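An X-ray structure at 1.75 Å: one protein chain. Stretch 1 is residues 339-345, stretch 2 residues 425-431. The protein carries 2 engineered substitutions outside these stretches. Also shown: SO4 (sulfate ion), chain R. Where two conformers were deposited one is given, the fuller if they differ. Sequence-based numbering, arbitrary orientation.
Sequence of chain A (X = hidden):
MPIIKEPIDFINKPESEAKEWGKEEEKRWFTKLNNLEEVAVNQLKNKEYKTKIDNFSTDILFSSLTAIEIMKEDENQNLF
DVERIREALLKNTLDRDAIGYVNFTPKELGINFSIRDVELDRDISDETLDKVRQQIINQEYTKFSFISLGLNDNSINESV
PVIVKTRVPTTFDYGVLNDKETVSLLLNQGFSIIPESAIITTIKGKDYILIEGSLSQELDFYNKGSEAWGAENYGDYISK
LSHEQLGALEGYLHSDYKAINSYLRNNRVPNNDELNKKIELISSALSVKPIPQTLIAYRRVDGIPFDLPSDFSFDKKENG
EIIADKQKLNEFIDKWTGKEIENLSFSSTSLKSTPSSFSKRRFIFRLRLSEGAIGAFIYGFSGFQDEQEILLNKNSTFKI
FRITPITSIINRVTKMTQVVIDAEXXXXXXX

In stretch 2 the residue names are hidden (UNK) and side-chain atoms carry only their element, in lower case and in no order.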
# COMPACT_ATOMS: atom_id res chain seq x y z
N LYS A 339 -13.71 -7.44 -6.34
CA LYS A 339 -14.78 -8.03 -5.57
C LYS A 339 -15.02 -7.26 -4.28
O LYS A 339 -14.15 -6.57 -3.78
CB LYS A 339 -14.44 -9.48 -5.19
CG LYS A 339 -14.46 -10.41 -6.40
CD LYS A 339 -14.35 -11.91 -6.04
CE LYS A 339 -15.60 -12.48 -5.35
NZ LYS A 339 -16.81 -12.45 -6.26
N GLU A 340 -16.23 -7.44 -3.77
CA GLU A 340 -16.71 -6.78 -2.55
C GLU A 340 -16.58 -7.71 -1.36
O GLU A 340 -16.69 -8.94 -1.49
CB GLU A 340 -18.16 -6.39 -2.74
CG GLU A 340 -18.27 -5.38 -3.84
CD GLU A 340 -19.65 -4.77 -3.99
OE1 GLU A 340 -20.61 -5.16 -3.26
OE2 GLU A 340 -19.74 -3.89 -4.89
N ILE A 341 -16.33 -7.14 -0.19
CA ILE A 341 -16.10 -7.88 1.05
C ILE A 341 -17.06 -7.31 2.07
O ILE A 341 -17.10 -6.11 2.30
CB ILE A 341 -14.62 -7.75 1.56
CG1 ILE A 341 -13.64 -8.29 0.51
CG2 ILE A 341 -14.41 -8.46 2.90
CD1 ILE A 341 -13.79 -9.82 0.29
N GLU A 342 -17.88 -8.16 2.66
CA GLU A 342 -18.87 -7.69 3.63
C GLU A 342 -18.40 -7.92 5.07
O GLU A 342 -17.54 -8.77 5.34
CB GLU A 342 -20.20 -8.41 3.43
CG GLU A 342 -21.06 -7.99 2.25
CD GLU A 342 -22.40 -8.77 2.18
OE1 GLU A 342 -22.69 -9.56 3.10
OE2 GLU A 342 -23.16 -8.60 1.21
N ASN A 343 -18.96 -7.15 5.99
CA ASN A 343 -18.71 -7.39 7.43
C ASN A 343 -20.05 -7.20 8.10
O ASN A 343 -20.45 -6.08 8.33
CB ASN A 343 -17.71 -6.36 8.00
CG ASN A 343 -16.31 -6.57 7.52
OD1 ASN A 343 -15.55 -7.33 8.12
ND2 ASN A 343 -15.93 -5.87 6.44
N LEU A 344 -20.77 -8.29 8.39
CA LEU A 344 -22.11 -8.13 8.96
C LEU A 344 -22.11 -7.57 10.38
O LEU A 344 -22.97 -6.78 10.71
CB LEU A 344 -22.87 -9.48 8.91
CG LEU A 344 -23.35 -9.88 7.51
CD1 LEU A 344 -24.13 -11.22 7.61
CD2 LEU A 344 -24.22 -8.79 6.95
N SER A 345 -21.12 -7.93 11.17
CA SER A 345 -20.94 -7.38 12.49
C SER A 345 -19.98 -6.16 12.45
O SER A 345 -19.42 -5.81 11.40
CB SER A 345 -20.35 -8.41 13.44
OG SER A 345 -20.52 -7.99 14.79
N UNK A 425 -13.92 1.87 0.85
CA UNK A 425 -15.29 1.77 1.38
C UNK A 425 -16.33 2.00 0.30
O UNK A 425 -16.15 2.87 -0.55
N UNK A 426 -17.37 1.17 0.30
CA UNK A 426 -18.48 1.38 -0.64
C UNK A 426 -19.79 1.22 0.14
O UNK A 426 -19.73 0.84 1.30
c UNK A 426 -18.45 -1.04 -1.27
c UNK A 426 -18.73 -2.07 -2.43
c UNK A 426 -17.22 0.61 -2.64
c UNK A 426 -18.44 0.39 -1.80
N UNK A 427 -20.95 1.52 -0.48
CA UNK A 427 -22.24 1.45 0.23
C UNK A 427 -22.43 0.13 0.96
O UNK A 427 -22.23 -0.94 0.37
c UNK A 427 -24.78 1.64 0.13
c UNK A 427 -23.46 1.69 -0.67
c UNK A 427 -26.04 1.43 -0.70
o UNK A 427 -26.43 2.29 -1.49
n UNK A 427 -26.72 0.31 -0.46
N UNK A 428 -22.81 0.24 2.24
CA UNK A 428 -23.19 -0.90 3.10
C UNK A 428 -24.00 -1.86 2.25
O UNK A 428 -24.96 -1.44 1.55
o UNK A 428 -22.25 0.82 5.15
c UNK A 428 -24.11 -0.44 4.25
n UNK A 428 -24.25 1.06 6.15
c UNK A 428 -23.45 0.54 5.22
N UNK A 429 -23.64 -3.13 2.29
CA UNK A 429 -24.36 -4.11 1.49
C UNK A 429 -25.78 -4.28 2.04
O UNK A 429 -25.98 -4.52 3.24
c UNK A 429 -23.80 -6.13 0.04
c UNK A 429 -23.14 -5.34 -1.14
n UNK A 429 -25.33 -4.62 -2.28
c UNK A 429 -23.60 -5.44 1.40
c UNK A 429 -24.01 -5.33 -2.43
N UNK A 430 -26.77 -4.10 1.15
CA UNK A 430 -28.18 -4.14 1.52
C UNK A 430 -28.50 -5.53 2.07
O UNK A 430 -28.19 -6.55 1.43
c UNK A 430 -29.06 -3.77 0.32
o UNK A 430 -28.80 -2.95 -2.36
c UNK A 430 -29.10 -2.02 -1.57
c UNK A 430 -28.97 -2.28 -0.06
o UNK A 430 -29.48 -0.89 -1.95
N UNK A 431 -29.10 -5.56 3.27
CA UNK A 431 -29.08 -6.76 4.11
C UNK A 431 -30.40 -7.10 4.81
O UNK A 431 -31.48 -6.93 4.23
c UNK A 431 -28.36 -6.03 6.51
c UNK A 431 -27.90 -6.67 5.16
c UNK A 431 -27.14 -7.99 5.23
c UNK A 431 -26.21 -8.24 4.00
S SO4 R . -18.72 -9.07 -5.94
O1 SO4 R . -17.73 -9.23 -4.89
O2 SO4 R . -18.34 -8.00 -6.87
O3 SO4 R . -18.83 -10.34 -6.65
O4 SO4 R . -20.03 -8.73 -5.37

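Position 425 has no side-chain atoms at all, only backbone, and nothing of stretch 1 comes near it, so it makes no contact there; it is glycine. Even an ideal CB would find room here, so Gly425 is not demanded by this contact. It lies in a strand that begins earlier in the chain.

Position 426 carries four carbons, forked at the first, with one arm two carbons long. The end of the longer arm lies close to OE2 of Glu340. A beta-branched side chain made wholly of carbon, with arms of unequal length, is isoleucine. Its chi1 is p and its chi2 t, and this extended arm carries CD1 of Ile426 to 3.2 Å from OE2 of Glu340. The beta branch suits the extended backbone here (phi/psi -135/173).

At position 427 three carbons run in a row, the third bearing one oxygen and one nitrogen, with no contact to stretch 1: an amide on a two-carbon stem, hence glutamine. Gln427 instead serves its own stretch, its NE2 donating to the backbone O of position 428 at 3.2 Å; a flexible polar chain suits so exposed a place.

Position 428 has two carbons, the second with one oxygen and one nitrogen, and makes no contact with stretch 1. This shorter amide is asparagine. Its CB points away from stretch 1, and a polar group is well placed on this exposed loop.

Position 429 shows four carbons in an unbranched row ending in nitrogen; the second carbon comes close to OE2 of Glu342 and the third to OE1 of Glu340. This is lysine. CG of Lys429 lies 2.8 Å from OE2 of Glu342, and CD of Lys429 3.3 Å from OE1 of Glu340. The long aliphatic stem suits the place by lying against both carboxylates, while the charged end leads away from stretch 1.

Position 430 has three carbons, the third carrying two oxygens, and makes no contact with stretch 1. A carboxylate on a two-carbon stem is glutamate. Its CB points away from stretch 1. OE1 of Glu430 forms a long salt bridge of 3.9 Å with NZ of Lys429, a charge pairing within the stretch, although the residue is poorly ordered.

Position 431 repeats the pattern of four carbons forked at the first, and a carbon of the longer arm packs on Leu344; again isoleucine. CG1 of Ile431 lies 3.5 Å from CD2 of Leu344, apolar against apolar.

The contact is small, burying 285 Å² in all, and no hydrogen bond crosses it. The CA-to-CB bonds of Glu340 and Glu342 point toward stretch 2, and their carboxylates meet hydrocarbon, while Leu344, sideways at its CB, brings its end nearer to close the one apolar pairing.

Stretch 2 425-431: GIQNKEI
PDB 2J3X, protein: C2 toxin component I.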